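Local coordinates for protein ribonucleoside-diphosphate reductase (PDB 5IM3) that probably catalyses the reduction of ribonucleoside diphosphates to deoxyribonucleotides for DNA synthesis, and binds dATP as an allosteric nucleotide, at residues A621-T626 with E690-Y695; T626-V631 with I697-D702. One frame throughout, in Å; residues are numbered along the deposited sequence.

Contact 1. Residues A621-T626 with E690-Y695; sequences AKLEKT and EAISYY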
loop_
_atom_site.group_PDB
_atom_site.type_symbol
_atom_site.label_atom_id
_atom_site.label_comp_id
_atom_site.label_asym_id
_atom_site.label_seq_id
_atom_site.Cartn_x
_atom_site.Cartn_y
_atom_site.Cartn_z
ATOM N N ALA A 621 -46.620 29.833 22.844
ATOM C CA ALA A 621 -47.916 30.354 22.416
ATOM C C ALA A 621 -47.940 30.628 20.916
ATOM O O ALA A 621 -48.864 30.206 20.212
ATOM C CB ALA A 621 -48.251 31.624 23.198
ATOM N N LYS A 622 -46.932 31.344 20.409
ATOM C CA LYS A 622 -46.896 31.660 18.985
ATOM C C LYS A 622 -46.772 30.401 18.141
ATOM O O LYS A 622 -47.222 30.375 16.989
ATOM C CB LYS A 622 -45.736 32.614 18.692
ATOM C CG LYS A 622 -45.680 33.107 17.253
ATOM C CD LYS A 622 -44.475 34.004 17.009
ATOM C CE LYS A 622 -44.445 34.510 15.575
ATOM N NZ LYS A 622 -43.226 35.314 15.286
ATOM N N LEU A 623 -46.174 29.347 18.700
ATOM C CA LEU A 623 -45.978 28.113 17.951
ATOM C C LEU A 623 -47.308 27.444 17.632
ATOM O O LEU A 623 -47.501 26.926 16.526
ATOM C CB LEU A 623 -45.076 27.172 18.747
ATOM C CG LEU A 623 -44.631 25.879 18.064
ATOM C CD1 LEU A 623 -43.779 26.165 16.835
ATOM C CD2 LEU A 623 -43.872 25.026 19.066
ATOM N N GLU A 624 -48.241 27.443 18.588
ATOM C CA GLU A 624 -49.540 26.824 18.349
ATOM C C GLU A 624 -50.269 27.504 17.196
ATOM O O GLU A 624 -50.834 26.829 16.327
ATOM C CB GLU A 624 -50.384 26.871 19.623
ATOM C CG GLU A 624 -51.815 26.383 19.434
ATOM C CD GLU A 624 -52.570 26.247 20.739
ATOM O OE1 GLU A 624 -52.030 26.655 21.790
ATOM O OE2 GLU A 624 -53.706 25.729 20.714
ATOM N N LYS A 625 -50.263 28.839 17.169
ATOM C CA LYS A 625 -50.961 29.564 16.112
ATOM C C LYS A 625 -50.393 29.231 14.739
ATOM O O LYS A 625 -51.145 29.044 13.776
ATOM C CB LYS A 625 -50.880 31.066 16.374
ATOM C CG LYS A 625 -51.655 31.504 17.602
ATOM C CD LYS A 625 -50.833 32.437 18.462
ATOM C CE LYS A 625 -51.583 32.847 19.712
ATOM N NZ LYS A 625 -50.747 33.721 20.578
ATOM N N THR A 626 -49.067 29.151 14.624
ATOM C CA THR A 626 -48.460 28.858 13.330
ATOM C C THR A 626 -48.724 27.416 12.908
ATOM O O THR A 626 -48.982 27.147 11.730
ATOM C CB THR A 626 -46.960 29.134 13.386
ATOM O OG1 THR A 626 -46.376 28.349 14.430
ATOM C CG2 THR A 626 -46.699 30.617 13.653
ATOM N N GLU A 690 -42.090 17.630 20.966
ATOM C CA GLU A 690 -43.284 17.303 21.736
ATOM C C GLU A 690 -44.300 18.437 21.678
ATOM O O GLU A 690 -45.510 18.193 21.614
ATOM C CB GLU A 690 -42.902 16.997 23.184
ATOM C CG GLU A 690 -44.069 16.551 24.052
ATOM C CD GLU A 690 -43.692 16.400 25.515
ATOM O OE1 GLU A 690 -42.549 16.751 25.880
ATOM O OE2 GLU A 690 -44.544 15.934 26.303
ATOM N N ALA A 691 -43.827 19.685 21.703
ATOM C CA ALA A 691 -44.735 20.825 21.638
ATOM C C ALA A 691 -45.381 20.931 20.261
ATOM O O ALA A 691 -46.608 21.025 20.144
ATOM C CB ALA A 691 -43.986 22.111 21.986
ATOM N N ILE A 692 -44.566 20.923 19.202
ATOM C CA ILE A 692 -45.110 20.962 17.847
ATOM C C ILE A 692 -46.067 19.798 17.628
ATOM O O ILE A 692 -47.142 19.959 17.039
ATOM C CB ILE A 692 -43.966 20.959 16.814
ATOM C CG1 ILE A 692 -43.098 22.207 16.986
ATOM C CG2 ILE A 692 -44.522 20.894 15.392
ATOM C CD1 ILE A 692 -41.856 22.228 16.121
ATOM N N SER A 693 -45.697 18.611 18.110
ATOM C CA SER A 693 -46.531 17.429 17.909
ATOM C C SER A 693 -47.905 17.610 18.537
ATOM O O SER A 693 -48.932 17.311 17.915
ATOM C CB SER A 693 -45.841 16.202 18.497
ATOM O OG SER A 693 -46.758 15.136 18.621
ATOM N N TYR A 694 -47.940 18.082 19.785
ATOM C CA TYR A 694 -49.210 18.327 20.456
ATOM C C TYR A 694 -50.086 19.264 19.633
ATOM O O TYR A 694 -51.260 18.976 19.378
ATOM C CB TYR A 694 -48.947 18.907 21.847
ATOM C CG TYR A 694 -50.164 18.994 22.737
ATOM C CD1 TYR A 694 -51.037 20.069 22.650
ATOM C CD2 TYR A 694 -50.431 18.007 23.678
ATOM C CE1 TYR A 694 -52.146 20.156 23.466
ATOM C CE2 TYR A 694 -51.539 18.087 24.502
ATOM C CZ TYR A 694 -52.392 19.161 24.389
ATOM O OH TYR A 694 -53.495 19.245 25.205
ATOM N N TYR A 695 -49.517 20.390 19.196
ATOM C CA TYR A 695 -50.286 21.371 18.438
ATOM C C TYR A 695 -50.698 20.828 17.076
ATOM O O TYR A 695 -51.834 21.039 16.635
ATOM C CB TYR A 695 -49.470 22.653 18.290
ATOM C CG TYR A 695 -49.152 23.297 19.616
ATOM C CD1 TYR A 695 -50.115 23.361 20.615
ATOM C CD2 TYR A 695 -47.892 23.820 19.880
ATOM C CE1 TYR A 695 -49.846 23.935 21.825
ATOM C CE2 TYR A 695 -47.614 24.398 21.098
ATOM C CZ TYR A 695 -48.608 24.444 22.059
ATOM O OH TYR A 695 -48.359 25.006 23.268
#

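Contact 2. Residues T626-V631 with I697-D702; sequences TVKTAV and IQASCD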
loop_
_atom_site.group_PDB
_atom_site.type_symbol
_atom_site.label_atom_id
_atom_site.label_comp_id
_atom_site.label_asym_id
_atom_site.label_seq_id
_atom_site.Cartn_x
_atom_site.Cartn_y
_atom_site.Cartn_z
ATOM N N THR A 626 -49.067 29.151 14.624
ATOM C CA THR A 626 -48.460 28.858 13.330
ATOM C C THR A 626 -48.724 27.416 12.908
ATOM O O THR A 626 -48.982 27.147 11.730
ATOM C CB THR A 626 -46.960 29.134 13.386
ATOM O OG1 THR A 626 -46.376 28.349 14.430
ATOM C CG2 THR A 626 -46.699 30.617 13.653
ATOM N N VAL A 627 -48.671 26.476 13.855
ATOM C CA VAL A 627 -48.922 25.076 13.523
ATOM C C VAL A 627 -50.371 24.886 13.089
ATOM O O VAL A 627 -50.652 24.167 12.122
ATOM C CB VAL A 627 -48.564 24.167 14.714
ATOM C CG1 VAL A 627 -49.026 22.733 14.458
ATOM C CG2 VAL A 627 -47.069 24.193 14.960
ATOM N N LYS A 628 -51.311 25.512 13.798
ATOM C CA LYS A 628 -52.717 25.387 13.429
ATOM C C LYS A 628 -52.949 25.824 11.989
ATOM O O LYS A 628 -53.663 25.151 11.235
ATOM C CB LYS A 628 -53.587 26.209 14.379
ATOM C CG LYS A 628 -53.852 25.548 15.721
ATOM C CD LYS A 628 -54.825 26.378 16.552
ATOM C CE LYS A 628 -55.397 25.583 17.714
ATOM N NZ LYS A 628 -56.512 26.315 18.383
ATOM N N THR A 629 -52.355 26.951 11.590
ATOM C CA THR A 629 -52.535 27.430 10.225
ATOM C C THR A 629 -51.741 26.593 9.232
ATOM O O THR A 629 -52.191 26.394 8.098
ATOM C CB THR A 629 -52.129 28.900 10.125
ATOM O OG1 THR A 629 -52.952 29.679 11.000
ATOM C CG2 THR A 629 -52.291 29.416 8.699
ATOM N N ALA A 630 -50.566 26.106 9.634
ATOM C CA ALA A 630 -49.759 25.270 8.752
ATOM C C ALA A 630 -50.509 24.000 8.369
ATOM O O ALA A 630 -50.578 23.637 7.189
ATOM C CB ALA A 630 -48.436 24.925 9.432
ATOM N N VAL A 631 -51.078 23.308 9.358
ATOM C CA VAL A 631 -51.781 22.059 9.081
ATOM C C VAL A 631 -52.961 22.311 8.152
ATOM O O VAL A 631 -53.225 21.525 7.235
ATOM C CB VAL A 631 -52.224 21.391 10.397
ATOM C CG1 VAL A 631 -53.091 20.164 10.117
ATOM C CG2 VAL A 631 -51.008 21.002 11.231
ATOM N N ILE A 697 -51.176 17.653 16.194
ATOM C CA ILE A 697 -52.252 16.693 16.413
ATOM C C ILE A 697 -53.532 17.419 16.805
ATOM O O ILE A 697 -54.621 17.097 16.314
ATOM C CB ILE A 697 -51.827 15.655 17.470
ATOM C CG1 ILE A 697 -50.691 14.784 16.915
ATOM C CG2 ILE A 697 -53.021 14.787 17.888
ATOM C CD1 ILE A 697 -50.112 13.795 17.906
ATOM N N GLN A 698 -53.422 18.418 17.687
ATOM C CA GLN A 698 -54.601 19.180 18.086
ATOM C C GLN A 698 -55.223 19.901 16.896
ATOM O O GLN A 698 -56.452 19.983 16.784
ATOM C CB GLN A 698 -54.230 20.178 19.182
ATOM C CG GLN A 698 -55.412 20.948 19.734
ATOM C CD GLN A 698 -55.017 21.939 20.807
ATOM O OE1 GLN A 698 -54.023 22.652 20.672
ATOM N NE2 GLN A 698 -55.790 21.985 21.885
ATOM N N ALA A 699 -54.388 20.431 15.997
ATOM C CA ALA A 699 -54.905 21.109 14.811
ATOM C C ALA A 699 -55.666 20.144 13.912
ATOM O O ALA A 699 -56.700 20.502 13.337
ATOM C CB ALA A 699 -53.762 21.765 14.037
ATOM N N SER A 700 -55.167 18.915 13.771
ATOM C CA SER A 700 -55.862 17.938 12.943
ATOM C C SER A 700 -57.240 17.616 13.508
ATOM O O SER A 700 -58.176 17.354 12.745
ATOM C CB SER A 700 -55.017 16.668 12.813
ATOM O OG SER A 700 -55.335 15.958 11.629
ATOM N N CYS A 701 -57.385 17.635 14.837
ATOM C CA CYS A 701 -58.699 17.439 15.442
ATOM C C CYS A 701 -59.644 18.582 15.091
ATOM O O CYS A 701 -60.849 18.368 14.912
ATOM C CB CYS A 701 -58.571 17.312 16.962
ATOM S SG CYS A 701 -57.612 15.898 17.547
ATOM N N ASP A 702 -59.121 19.808 15.003
ATOM C CA ASP A 702 -59.970 20.950 14.677
ATOM C C ASP A 702 -60.490 20.860 13.247
ATOM O O ASP A 702 -61.653 21.184 12.983
ATOM C CB ASP A 702 -59.201 22.255 14.885
ATOM C CG ASP A 702 -58.744 22.443 16.320
ATOM O OD1 ASP A 702 -59.262 21.734 17.210
ATOM O OD2 ASP A 702 -57.871 23.304 16.557
#

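Contact 1. Residues A621-T626 with E690-Y695
E624 lies across the ring of Y695, and L623 packs beside it against A691 and I692. Both segments are helical, 621-626 on helix 620-640 and 690-695 on helix 679-707. Their axes come within 9.4 Å and their N-to-C directions differ by 43°. The contact is close in two places. The first is buried and apolar. L623 CG stands anti to the backbone N (chi1 -174°), and the CB of this residue already points toward the partner helix. CD2 of L623 reaches I692 CG1 at 3.6 Å and also touches A691 CB. The side chains of L623 and I692 cross at about a right angle. Between the two places the fit is looser: L623 CG meets Y695 CD2 at 4.3 Å, in an oblique approach.

The second close place is formed by E624 and Y695, which are both partly exposed. Here E624 CB sits over the centre of the Y695 ring, 3.6 Å from the centroid, in a CH-pi contact. The E624 chain is extended and runs on past CD1 and CE1. Its carboxylate ends nearly parallel to the ring, with 14° between the planes. OE1 of E624 comes to 3.5 Å from Y695 CE1. On the same helix, E624 OE2 and K628 NZ form a long, weak ion pair. Y695 also touches T620 and V627 of helix 620-640.

T626 OG1 donates to L623 O at 2.8 Å within the first helix, and is also hydrogen-bonded to H612.

The contact joins two helices of the reductase barrel domain, away from the nucleotide sites. Its chemistry is dispersion and CH-pi contact: the aliphatic part of a glutamate covers an aromatic face, and its carboxylate lies close to parallel with the same ring, near CE1.

Contact 2. Residues T626-V631 with I697-D702
Two long helices of the ribonucleotide reductase barrel domain, 620-640 and 679-707, pack here at close range, with A699 set against K628 and V631. The axes of the two short segments approach to 8.7 Å, and the segments cross at -53°. A small residue lies at the nearest point. K628 and A699 have their CA atoms 5.0 Å apart. The methyl of A699 points toward helix 620-640 and meets K628 CA at 3.8 Å. Its other close neighbour is V631, whose CB is 4.0 Å from A699 CB. V631 CG2 stands beside the backbone N and touches the same methyl, while CG1 lies near S700 N. The start of the K628 side chain adds CG at 4.1 Å from A699 CB.

Beyond this buried patch the contact becomes polar and partly exposed. K628 CG is anti to the carbonyl carbon (chi1 -79°), and the chain is extended from there. K628 and D702 cross obliquely. CE of K628 is 3.6 Å from D702 OD2, and NZ of K628 is 3.8 Å from that same oxygen. This is a long salt bridge. The other carboxylate oxygen, OD1, is in a salt bridge with R756 of helix 751-757. D702 therefore faces two cations, one through each oxygen.

S700 turns its hydroxyl elsewhere, to N763. I697 and C701 touch helix 751-757, which covers part of helix 679-707.

The chemistry implies a small apolar patch, in which the A699 methyl fits against K628 CA and V631, with a charged pair beside it. With both K628 and R756 close by, the ionised form of D702 is probably stabilised.

Going along the chain from the N terminus, helix 620-640 comes first of the two, giving residues 621-626 and then 626-631, which share T626. Helix 646-655, strand 659-663 and helix 665-672 follow before helix 679-707, which runs in roughly the same direction and supplies 690-695 and then 697-702. Contact 1 closes a loop of 63 residues and contact 2 one of 65. The two loops cross, because their segments alternate in order. The contacts are successive points along one helix pair, their centres about 8 Å apart. V627 joins them by touching I692 and Y695. Helix 620-640 lies in the connection between the parallel, paired strands 600-608 and 659-663, and both contacts join it to helix 679-707.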